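Local coordinates for cyclohexadienyl dehydratase (Synthetic construct, PDB 5JOS), which probably catalyses the dehydration of prephenate and arogenate in phenylalanine biosynthesis, on a scaffold shared with periplasmic solute-binding proteins, at residues Thr112-Lys117 with Gly194-Val200; Val134-Pro140 with Lys156-Asn162. One frame throughout, in Å; residues are numbered along the deposited sequence.

Contact 1: residues Thr112-Lys117 with Gly194-Val200; sequences TPLVRK and GLAAVLV. With NA (sodium ion), chain B.
The ring of P113 fits into a shallow notch between V198 and V200: its CD meets V200 CG2 at 3.8 Å, while its CG lies near V198 CB. On the side of V115 and A196, V115 CG2 rests on V198 CG2 (3.9 Å) as the two valines slant past each other. On the opposite face L114 reaches back over the partner strand: CG lies trans to the backbone N (chi1 175°), and CD1 lands 3.6 Å from A196 O, beside L195 CB. T112 presents CG2 to A197 CB and L199 CD2, with V198 O 3.3 Å from that methyl; its OG1 hydrogen-bonds T182 OG1 and a water that also accepts the N-H of V200. The antiparallel backbones are tied by V115 N to A196 O, A196 N to V115 O (2.8 Å) and V198 N to P113 O. K117 N hydrogen-bonds G194 O at 2.8 Å, the donor standing 50° out of the carbonyl plane. L195 O binds the sodium ion, as do A189 O and H192 O. Strand 177-181 flanks 112-116 on its other edge; helix 182-190 packs on T112, L114 and A197, and helix 166-171 on L114 and L195.

Contact 2: residues Val134-Pro140 with Lys156-Asn162; sequences VRVAVNP and KITVYEN. With BEZ (benzoic acid), chain C.
A beta-alpha-beta unit brings V136 and V138 alongside I157 and V159, its strands parallel within 27°, with helix 143-151 as the connection. Five backbone bonds join them, from K156 N to V134 O through to Y160 N to V138 O (2.8 Å). On the face packed by helix 143-151, V138 CG2 meets I157 CG2 and V159 CG2, each at 4.3 Å, with A148 over I157 and E145 over V159. This is the edge of an alpha/beta lobe whose strand order matches type II periplasmic binding proteins, with 156-159 outermost. On the other face A137 CB approaches Y160 CE1 at 3.6 Å, V138 O lying in plane at the ring's edge. P140 CB presses tightly on V159 CG1 (3.5 Å). N139 holds CG between its backbone N and carbonyl carbon (chi1 58°), from where ND2 hydrogen-bonds N162 OD1 at 2.9 Å; the bond lies in the N139 amide plane but 44° out of the N162 carbonyl plane. N139 OD1 accepts from N144 ND2. With an alanine here, N162 OD1 would probably lose its donor, N144 ND2 its acceptor, and the N162 amide could turn more freely. N162 ND2 lies 3.4 Å from O1 of benzoic acid.

How the contacts relate
One five-stranded sheet carries both contacts at its two outer edges, with strand 177-181 between their inner strands 135-138 and 112-116. Their centres lie 15 Å apart and their nearest atoms about 4 Å, without touching; contact 2 is nested in the chain excursion that contact 1 closes. They share neighbours: D176 forms salt bridges with both R116 and R135, V177 packs against V115 and V134, and helix 166-171 touches side chains of each. The bound groups are well separated, the sodium ion at contact 1 being 24.6 Å from O2 of the benzoic acid at contact 2. A citric acid molecule, probably from the crystallisation liquor, lies about 4 Å from the N139 side chain.

Contact 1: residues Thr112-Lys117 with Gly194-Val200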
loop_
_atom_site.group_PDB
_atom_site.type_symbol
_atom_site.label_atom_id
_atom_site.label_comp_id
_atom_site.label_asym_id
_atom_site.label_seq_id
_atom_site.Cartn_x
_atom_site.Cartn_y
_atom_site.Cartn_z
ATOM N N THR A 112 10.728 4.428 4.200
ATOM C CA THR A 112 10.303 4.084 5.536
ATOM C C THR A 112 11.618 3.831 6.341
ATOM O O THR A 112 12.499 3.056 5.905
ATOM C CB THR A 112 9.451 2.795 5.529
ATOM O OG1 THR A 112 8.212 3.041 4.843
ATOM C CG2 THR A 112 9.037 2.345 6.931
ATOM N N PRO A 113 11.784 4.519 7.465
ATOM C CA PRO A 113 12.892 4.090 8.327
ATOM C C PRO A 113 12.718 2.705 8.939
ATOM O O PRO A 113 11.636 2.283 9.452
ATOM C CB PRO A 113 12.881 5.109 9.440
ATOM C CG PRO A 113 11.453 5.534 9.549
ATOM C CD PRO A 113 10.819 5.359 8.207
ATOM N N LEU A 114 13.827 2.053 9.006
ATOM C CA LEU A 114 13.914 0.787 9.715
ATOM C C LEU A 114 14.867 0.909 10.873
ATOM O O LEU A 114 16.006 1.371 10.700
ATOM C CB LEU A 114 14.467 -0.181 8.718
ATOM C CG LEU A 114 14.795 -1.600 9.199
ATOM C CD1 LEU A 114 13.510 -2.324 9.337
ATOM C CD2 LEU A 114 15.697 -2.273 8.155
ATOM N N VAL A 115 14.416 0.536 12.058
ATOM C CA VAL A 115 15.121 0.884 13.296
ATOM C C VAL A 115 15.102 -0.320 14.204
ATOM O O VAL A 115 14.406 -1.313 13.906
ATOM C CB VAL A 115 14.469 2.046 13.984
ATOM C CG1 VAL A 115 14.453 3.268 13.047
ATOM C CG2 VAL A 115 13.052 1.698 14.494
ATOM N N ARG A 116 15.864 -0.312 15.278
ATOM C CA ARG A 116 15.706 -1.391 16.236
ATOM C C ARG A 116 14.354 -1.345 16.890
ATOM O O ARG A 116 13.753 -0.272 17.077
ATOM C CB ARG A 116 16.780 -1.349 17.348
ATOM C CG ARG A 116 18.142 -1.691 16.805
ATOM C CD ARG A 116 19.230 -1.657 17.862
ATOM N NE ARG A 116 19.486 -0.291 18.263
ATOM C CZ ARG A 116 20.198 0.608 17.573
ATOM N NH1 ARG A 116 20.763 0.326 16.419
ATOM N NH2 ARG A 116 20.370 1.803 18.076
ATOM N N LYS A 117 13.908 -2.536 17.266
ATOM C CA LYS A 117 12.628 -2.705 17.899
ATOM C C LYS A 117 12.413 -1.729 19.096
ATOM O O LYS A 117 11.413 -1.031 19.180
ATOM C CB LYS A 117 12.505 -4.145 18.359
ATOM C CG LYS A 117 11.446 -4.357 19.401
ATOM C CD LYS A 117 10.171 -4.752 18.741
ATOM C CE LYS A 117 9.912 -6.180 19.124
ATOM N NZ LYS A 117 9.727 -6.274 20.610
ATOM N N GLY A 194 14.496 -8.158 16.112
ATOM C CA GLY A 194 15.181 -7.013 16.702
ATOM C C GLY A 194 14.889 -5.738 15.924
ATOM O O GLY A 194 15.386 -4.689 16.249
ATOM N N LEU A 195 14.128 -5.817 14.857
ATOM C CA LEU A 195 13.936 -4.585 13.989
ATOM C C LEU A 195 12.453 -4.245 13.872
ATOM O O LEU A 195 11.570 -5.124 13.998
ATOM C CB LEU A 195 14.476 -4.786 12.598
ATOM C CG LEU A 195 15.957 -5.109 12.399
ATOM C CD1 LEU A 195 16.302 -5.366 10.957
ATOM C CD2 LEU A 195 16.803 -3.963 12.795
ATOM N N ALA A 196 12.193 -2.966 13.709
ATOM C CA ALA A 196 10.870 -2.442 13.495
ATOM C C ALA A 196 10.864 -1.421 12.370
ATOM O O ALA A 196 11.843 -0.727 12.104
ATOM C CB ALA A 196 10.370 -1.790 14.768
ATOM N N ALA A 197 9.802 -1.418 11.596
ATOM C CA ALA A 197 9.649 -0.414 10.501
ATOM C C ALA A 197 8.718 0.621 11.029
ATOM O O ALA A 197 7.701 0.267 11.560
ATOM C CB ALA A 197 8.996 -1.026 9.260
ATOM N N VAL A 198 8.996 1.891 10.869
ATOM C CA VAL A 198 8.069 2.926 11.376
ATOM C C VAL A 198 7.472 3.721 10.220
ATOM O O VAL A 198 8.205 4.326 9.493
ATOM C CB VAL A 198 8.823 3.887 12.307
ATOM C CG1 VAL A 198 7.840 4.853 12.959
ATOM C CG2 VAL A 198 9.552 3.094 13.378
ATOM N N LEU A 199 6.163 3.693 9.994
ATOM C CA LEU A 199 5.583 4.423 8.845
ATOM C C LEU A 199 5.500 5.914 9.240
ATOM O O LEU A 199 5.087 6.232 10.300
ATOM C CB LEU A 199 4.223 3.932 8.370
ATOM C CG LEU A 199 4.038 2.505 7.803
ATOM C CD1 LEU A 199 2.553 2.368 7.454
ATOM C CD2 LEU A 199 5.004 2.267 6.610
ATOM N N VAL A 200 6.049 6.758 8.406
ATOM C CA VAL A 200 6.092 8.179 8.638
ATOM C C VAL A 200 5.462 8.781 7.373
ATOM O O VAL A 200 5.637 8.223 6.273
ATOM C CB VAL A 200 7.569 8.631 8.711
ATOM C CG1 VAL A 200 7.647 10.122 9.033
ATOM C CG2 VAL A 200 8.342 7.842 9.749
HETATM NA NA NA B . 10.553 -7.434 13.776
HETATM O O HOH W 1 7.017 5.322 5.807
HETATM O O HOH W 2 8.346 -6.694 13.634
HETATM O O HOH W 3 10.307 -7.182 16.155
#

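Contact 2: residues Val134-Pro140 with Lys156-Asn162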
loop_
_atom_site.group_PDB
_atom_site.type_symbol
_atom_site.label_atom_id
_atom_site.label_comp_id
_atom_site.label_asym_id
_atom_site.label_seq_id
_atom_site.Cartn_x
_atom_site.Cartn_y
_atom_site.Cartn_z
ATOM N N VAL A 134 22.280 10.635 15.473
ATOM C CA VAL A 134 21.553 9.499 14.840
ATOM C C VAL A 134 22.416 8.984 13.697
ATOM O O VAL A 134 22.798 9.769 12.838
ATOM C CB VAL A 134 20.147 9.919 14.360
ATOM C CG1 VAL A 134 19.457 8.726 13.674
ATOM C CG2 VAL A 134 19.321 10.444 15.548
ATOM N N ARG A 135 22.755 7.684 13.716
ATOM C CA ARG A 135 23.541 7.091 12.652
ATOM C C ARG A 135 22.633 6.503 11.566
ATOM O O ARG A 135 21.923 5.486 11.773
ATOM C CB ARG A 135 24.534 6.044 13.197
ATOM C CG ARG A 135 25.647 6.666 14.051
ATOM C CD ARG A 135 26.344 5.613 14.912
ATOM N NE ARG A 135 25.292 4.853 15.616
ATOM C CZ ARG A 135 25.449 3.685 16.252
ATOM N NH1 ARG A 135 26.627 3.109 16.315
ATOM N NH2 ARG A 135 24.418 3.081 16.830
ATOM N N VAL A 136 22.658 7.167 10.417
ATOM C CA VAL A 136 21.848 6.840 9.293
ATOM C C VAL A 136 22.611 6.086 8.272
ATOM O O VAL A 136 23.728 6.449 7.945
ATOM C CB VAL A 136 21.315 8.111 8.626
ATOM C CG1 VAL A 136 20.585 7.810 7.330
ATOM C CG2 VAL A 136 20.331 8.782 9.562
ATOM N N ALA A 137 21.996 5.005 7.822
ATOM C CA ALA A 137 22.644 4.076 6.898
ATOM C C ALA A 137 21.955 4.049 5.590
ATOM O O ALA A 137 20.745 3.913 5.556
ATOM C CB ALA A 137 22.675 2.676 7.460
ATOM N N VAL A 138 22.718 4.204 4.495
ATOM C CA VAL A 138 22.114 4.078 3.197
ATOM C C VAL A 138 23.078 3.403 2.238
ATOM O O VAL A 138 24.313 3.423 2.450
ATOM C CB VAL A 138 21.755 5.430 2.596
ATOM C CG1 VAL A 138 20.774 6.181 3.465
ATOM C CG2 VAL A 138 23.011 6.247 2.401
ATOM N N ASN A 139 22.528 2.860 1.147
ATOM C CA ASN A 139 23.351 2.418 0.027
ATOM C C ASN A 139 23.678 3.598 -0.859
ATOM O O ASN A 139 22.983 4.591 -0.841
ATOM C CB ASN A 139 22.638 1.319 -0.778
ATOM C CG ASN A 139 21.292 1.787 -1.319
ATOM O OD1 ASN A 139 20.450 2.308 -0.585
ATOM N ND2 ASN A 139 21.130 1.698 -2.583
ATOM N N PRO A 140 24.726 3.484 -1.688
ATOM C CA PRO A 140 25.104 4.577 -2.510
ATOM C C PRO A 140 24.253 4.731 -3.736
ATOM O O PRO A 140 23.841 3.758 -4.355
ATOM C CB PRO A 140 26.526 4.213 -3.018
ATOM C CG PRO A 140 26.778 2.830 -2.556
ATOM C CD PRO A 140 25.531 2.281 -1.953
ATOM N N LYS A 156 24.270 11.697 11.077
ATOM C CA LYS A 156 25.512 11.172 10.634
ATOM C C LYS A 156 25.220 10.042 9.633
ATOM O O LYS A 156 24.856 8.905 9.994
ATOM C CB LYS A 156 26.243 10.609 11.839
ATOM C CG LYS A 156 27.687 10.226 11.559
ATOM C CD LYS A 156 28.436 9.758 12.828
ATOM C CE LYS A 156 28.311 10.691 14.051
ATOM N NZ LYS A 156 27.281 10.211 15.027
ATOM N N ILE A 157 25.424 10.350 8.388
ATOM C CA ILE A 157 25.041 9.501 7.322
ATOM C C ILE A 157 26.279 8.698 6.931
ATOM O O ILE A 157 27.261 9.301 6.602
ATOM C CB ILE A 157 24.689 10.358 6.115
ATOM C CG1 ILE A 157 23.407 11.133 6.414
ATOM C CG2 ILE A 157 24.518 9.480 4.867
ATOM C CD1 ILE A 157 22.913 12.026 5.295
ATOM N N THR A 158 26.184 7.388 6.894
ATOM C CA THR A 158 27.233 6.551 6.298
ATOM C C THR A 158 26.699 5.829 5.039
ATOM O O THR A 158 25.601 5.278 5.073
ATOM C CB THR A 158 27.651 5.475 7.278
ATOM O OG1 THR A 158 28.160 6.068 8.477
ATOM C CG2 THR A 158 28.737 4.612 6.701
ATOM N N VAL A 159 27.495 5.837 3.965
ATOM C CA VAL A 159 27.201 5.158 2.734
ATOM C C VAL A 159 27.865 3.786 2.743
ATOM O O VAL A 159 29.062 3.661 2.976
ATOM C CB VAL A 159 27.752 5.942 1.539
ATOM C CG1 VAL A 159 27.389 5.290 0.197
ATOM C CG2 VAL A 159 27.124 7.307 1.532
ATOM N N TYR A 160 27.075 2.758 2.498
ATOM C CA TYR A 160 27.550 1.391 2.455
ATOM C C TYR A 160 27.741 0.967 0.990
ATOM O O TYR A 160 28.457 1.665 0.200
ATOM C CB TYR A 160 26.609 0.477 3.250
ATOM C CG TYR A 160 26.647 0.788 4.738
ATOM C CD1 TYR A 160 26.044 1.930 5.219
ATOM C CD2 TYR A 160 27.252 -0.048 5.660
ATOM C CE1 TYR A 160 26.105 2.266 6.562
ATOM C CE2 TYR A 160 27.262 0.255 7.052
ATOM C CZ TYR A 160 26.678 1.412 7.468
ATOM O OH TYR A 160 26.657 1.804 8.800
ATOM N N GLU A 161 27.269 -0.227 0.645
ATOM C CA GLU A 161 27.227 -0.676 -0.770
ATOM C C GLU A 161 25.908 -1.464 -0.897
ATOM O O GLU A 161 25.383 -1.929 0.147
ATOM C CB GLU A 161 28.400 -1.522 -1.161
ATOM C CG GLU A 161 29.772 -0.837 -1.256
ATOM C CD GLU A 161 29.896 0.220 -2.330
ATOM O OE1 GLU A 161 29.106 0.217 -3.320
ATOM O OE2 GLU A 161 30.834 1.061 -2.174
ATOM N N ASN A 162 25.423 -1.606 -2.126
ATOM C CA ASN A 162 24.082 -2.143 -2.349
ATOM C C ASN A 162 24.049 -3.582 -1.799
ATOM O O ASN A 162 23.119 -3.900 -1.171
ATOM C CB ASN A 162 23.679 -2.183 -3.809
ATOM C CG ASN A 162 23.484 -0.796 -4.428
ATOM O OD1 ASN A 162 23.359 0.233 -3.749
ATOM N ND2 ASN A 162 23.440 -0.779 -5.710
HETATM C C BEZ C . 26.605 -3.744 -5.797
HETATM O O1 BEZ C . 26.199 -2.651 -6.286
HETATM O O2 BEZ C . 26.603 -4.082 -4.558
HETATM C C1 BEZ C . 27.162 -4.677 -6.831
HETATM C C2 BEZ C . 27.417 -6.007 -6.545
HETATM C C3 BEZ C . 27.959 -6.821 -7.517
HETATM C C4 BEZ C . 28.274 -6.323 -8.764
HETATM C C5 BEZ C . 28.086 -4.993 -9.034
HETATM C C6 BEZ C . 27.499 -4.185 -8.080
#